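Local coordinates for 5-carboxymethyl-2-hydroxymuconate semialdehyde dehydrogenase (Thermus thermophilus, PDB 2D4E) that probably catalyses the NAD-dependent oxidation of 5-carboxymethyl-2-hydroxymuconate semialdehyde to the corresponding carboxylate, a reaction in the breakdown of aromatic compounds, at the interface of chains A and B and the interface of chains A and C. Residues are numbered along the deposited sequence; one frame, centred on the assembly and turned at random. Chains: chain A/B/C, 5-carboxymethyl-2-hydroxymuconate semialdehyde dehydrogenase.

Contact 1: the interface of chains A and B. Residues chain A 472-474, 489-490; chain B 145-146, 148, 158.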
# COMPACT_ATOMS: atom_id res chain seq x y z
N PRO A 472 -1.78 4.95 -14.60
CA PRO A 472 -1.72 4.79 -13.13
C PRO A 472 -0.62 5.58 -12.40
O PRO A 472 -0.71 5.77 -11.18
CB PRO A 472 -1.52 3.28 -12.96
CG PRO A 472 -2.16 2.71 -14.16
CD PRO A 472 -1.69 3.63 -15.26
N THR A 473 0.40 6.02 -13.13
CA THR A 473 1.52 6.74 -12.52
C THR A 473 1.20 8.19 -12.15
O THR A 473 0.38 8.84 -12.78
CB THR A 473 2.76 6.74 -13.44
OG1 THR A 473 2.52 7.55 -14.59
CG2 THR A 473 3.08 5.32 -13.89
N PRO A 474 1.85 8.71 -11.10
CA PRO A 474 1.58 10.10 -10.71
C PRO A 474 2.10 11.07 -11.77
O PRO A 474 3.28 11.04 -12.13
CB PRO A 474 2.28 10.23 -9.36
CG PRO A 474 3.42 9.28 -9.48
CD PRO A 474 2.80 8.08 -10.17
N THR A 489 -4.75 6.31 -8.38
CA THR A 489 -4.97 6.59 -6.96
C THR A 489 -4.35 7.89 -6.48
O THR A 489 -4.71 8.40 -5.42
CB THR A 489 -4.44 5.44 -6.09
OG1 THR A 489 -3.01 5.39 -6.19
CG2 THR A 489 -5.01 4.12 -6.57
N TYR A 490 -3.42 8.44 -7.25
CA TYR A 490 -2.79 9.70 -6.85
C TYR A 490 -3.78 10.86 -6.97
O TYR A 490 -3.71 11.82 -6.22
CB TYR A 490 -1.54 9.96 -7.69
CG TYR A 490 -0.49 8.88 -7.52
CD1 TYR A 490 -0.45 7.77 -8.37
CD2 TYR A 490 0.42 8.93 -6.46
CE1 TYR A 490 0.47 6.75 -8.18
CE2 TYR A 490 1.34 7.91 -6.25
CZ TYR A 490 1.36 6.82 -7.11
OH TYR A 490 2.27 5.81 -6.89
N ASP B 145 8.14 4.35 -2.91
CA ASP B 145 6.82 4.40 -3.51
C ASP B 145 6.52 3.11 -4.25
O ASP B 145 6.66 2.03 -3.66
CB ASP B 145 6.60 5.59 -4.44
CG ASP B 145 5.10 5.89 -4.63
OD1 ASP B 145 4.69 6.33 -5.72
OD2 ASP B 145 4.34 5.67 -3.66
N ARG B 146 6.16 3.19 -5.53
CA ARG B 146 5.75 2.01 -6.28
C ARG B 146 6.40 1.72 -7.63
O ARG B 146 7.17 2.53 -8.16
CB ARG B 146 4.23 2.11 -6.50
CG ARG B 146 3.42 2.39 -5.23
CD ARG B 146 1.94 2.67 -5.54
NE ARG B 146 1.29 1.55 -6.21
CZ ARG B 146 0.05 1.57 -6.70
NH1 ARG B 146 -0.69 2.67 -6.61
NH2 ARG B 146 -0.45 0.49 -7.29
N PHE B 148 5.38 0.33 -11.60
CA PHE B 148 4.26 0.13 -12.51
C PHE B 148 4.80 -0.47 -13.80
O PHE B 148 4.93 0.22 -14.81
CB PHE B 148 3.55 1.45 -12.80
CG PHE B 148 2.90 2.09 -11.60
CD1 PHE B 148 3.60 2.99 -10.81
CD2 PHE B 148 1.58 1.79 -11.27
CE1 PHE B 148 3.00 3.58 -9.70
CE2 PHE B 148 0.97 2.38 -10.16
CZ PHE B 148 1.68 3.28 -9.38
N THR B 158 8.23 4.83 -9.26
CA THR B 158 8.16 6.13 -8.64
C THR B 158 8.98 6.19 -7.36
O THR B 158 9.20 5.17 -6.70
CB THR B 158 6.69 6.49 -8.31
OG1 THR B 158 6.13 5.45 -7.49
CG2 THR B 158 5.87 6.61 -9.60
O HOH W 1 -0.53 5.10 -4.61
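With CG beside the backbone N at chi1 -61°, A:Tyr490 points its phenol out of its helix toward B:Asp145, whose CG stands anti to the backbone N (chi1 -159°) and carries the carboxylate to meet it. A:Tyr490 OH donates to B:Asp145 OD1 at 2.7 Å on the syn side, somewhat out of the carboxylate plane, and the ring and the carboxylate are steeply inclined to each other. B:Thr158 OG1 approaches the same OD1 on the anti side; that bond is modelled suspiciously short, but the hydroxyl is tied to the strand by the backbone N of B:Arg146, 3.0 Å from OG1, and may help to place the carboxylate.

Packing on a face and at the rim probably restrains the tilt of the tyrosine ring. A:Pro474 CB, from its own chain, lies over the centre of one face, while B:Phe148 meets the rim: CZ approaches A:Tyr490 CE1 at 3.9 Å, edge to edge, with the phenol oxygen in the plane of the phenylalanine ring. Elsewhere B:Phe148 touches A:Pro472 CB through CD2 (3.8 Å) and A:Thr473 CG2 through CD1. B:Arg146, bent at chi3 (60°), folds its guanidinium over B:Phe148 CZ, and water 1 links its NH1 to A:Thr489 OG1. A:Pro474 presents the CD corner of its ring to the methyl CG2 of B:Thr158, a tight 3.5 Å.

The patch shows how a polar bond between subunits can be framed by apolar packing. Chain A supplies the loop 472-474 and the start of helix 488-495; chain B supplies B:Asp145, in the loop just ahead of strand 146-150, with that strand and strand 154-162, part of the arm through which aldehyde dehydrogenases associate, and the two-fold repeats the contact with chains exchanged.

Contact 2: the interface of chains A and C. Residues chain A 157, 159; chain C 147, 149, 155.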
# COMPACT_ATOMS: atom_id res chain seq x y z
N TYR A 157 -9.37 3.58 11.91
CA TYR A 157 -9.46 3.18 10.51
C TYR A 157 -9.70 4.46 9.74
O TYR A 157 -10.24 5.42 10.27
CB TYR A 157 -10.55 2.13 10.27
CG TYR A 157 -11.99 2.57 10.43
CD1 TYR A 157 -12.69 3.14 9.37
CD2 TYR A 157 -12.68 2.36 11.63
CE1 TYR A 157 -14.03 3.49 9.49
CE2 TYR A 157 -14.03 2.70 11.76
CZ TYR A 157 -14.70 3.26 10.69
OH TYR A 157 -16.03 3.60 10.80
N VAL A 159 -10.95 6.36 5.93
CA VAL A 159 -11.73 6.22 4.71
C VAL A 159 -11.63 7.55 3.99
O VAL A 159 -11.13 8.53 4.55
CB VAL A 159 -13.22 5.90 4.99
CG1 VAL A 159 -13.34 4.63 5.83
CG2 VAL A 159 -13.88 7.09 5.70
N THR C 147 -9.08 -0.79 4.54
CA THR C 147 -10.52 -0.59 4.69
C THR C 147 -11.12 -0.68 3.29
O THR C 147 -10.53 -0.20 2.32
CB THR C 147 -10.92 0.79 5.29
OG1 THR C 147 -10.36 1.85 4.50
CG2 THR C 147 -10.45 0.90 6.73
N PRO C 149 -14.68 0.24 2.27
CA PRO C 149 -16.06 0.71 2.45
C PRO C 149 -16.84 0.53 1.16
O PRO C 149 -16.28 0.61 0.07
CB PRO C 149 -15.89 2.20 2.79
CG PRO C 149 -14.48 2.28 3.33
CD PRO C 149 -13.73 1.36 2.41
N LEU C 155 -19.24 -1.44 5.64
CA LEU C 155 -17.87 -1.13 6.00
C LEU C 155 -17.18 -2.47 6.18
O LEU C 155 -17.61 -3.29 6.99
CB LEU C 155 -17.76 -0.36 7.32
CG LEU C 155 -16.28 -0.30 7.76
CD1 LEU C 155 -15.45 0.45 6.70
CD2 LEU C 155 -16.13 0.38 9.11
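A:Tyr157 receives C:Leu155 over the outer end of its ring, where methyl CD2 sits above the plane and touches CZ at 3.6 Å, with the hydroxyl OH equally near. At the other end of the same side chain, A:Tyr157 CB meets C:Thr147 CG2 at 3.7 Å, the two side chains crossing at about a right angle. A third apolar pair lies alongside: A:Val159 CG1 packs on the ring carbon CG of C:Pro149, also at 3.6 Å.

Behind these pairs, neighbours within each chain brace one another. A:Val159 CG1 lies in the plane of the tyrosine ring, against its CD1-CE1 edge, 3.9 Å from A:Tyr157 CD1 and as near to CE1, so one methyl serves both the proline across the contact and the ring beside it. In chain C, C:Leu155 CD1 lies 4.0 Å from C:Pro149 CG. C:Leu155 extends with CG anti to its backbone N (chi1 169°), which sends the branch toward chain A, and chi2 of 62° turns CD2 to the phenol. Replacing A:Tyr157 by an alanine would probably leave C:Leu155 CD2 without the ring it rests on and A:Val159 CG1 without its lateral support, opening a gap between the chains.

As an example of strand-borne packing between subunits, the patch draws A:Tyr157 and A:Val159 from strand 154-162, two residues apart and turned to the same partner. C:Leu155 lies near the start of the equivalent strand of chain C, while C:Thr147 closes strand 145-147 and C:Pro149 follows in the loop; the two-fold generates the twin.

The centres of the C-alpha atoms of contact 1 and contact 2 lie about 21 Å apart, yet both use the segment from 145 to 150 and strand 154-162. In chain B, residues 146, 148 and 158 turn to one neighbour; in chains A and C, residues 147, 149, 155, 157 and 159 serve the other pairing. Since the chains are copies, one pair of strands can present opposite faces to two subunits at once. This economy fits a dimer-of-dimers tetramer, common in the aldehyde dehydrogenase family and consistent with the four copies deposited: contact 1 joins the arm to a partner's loop and helix, contact 2 joins arm to arm.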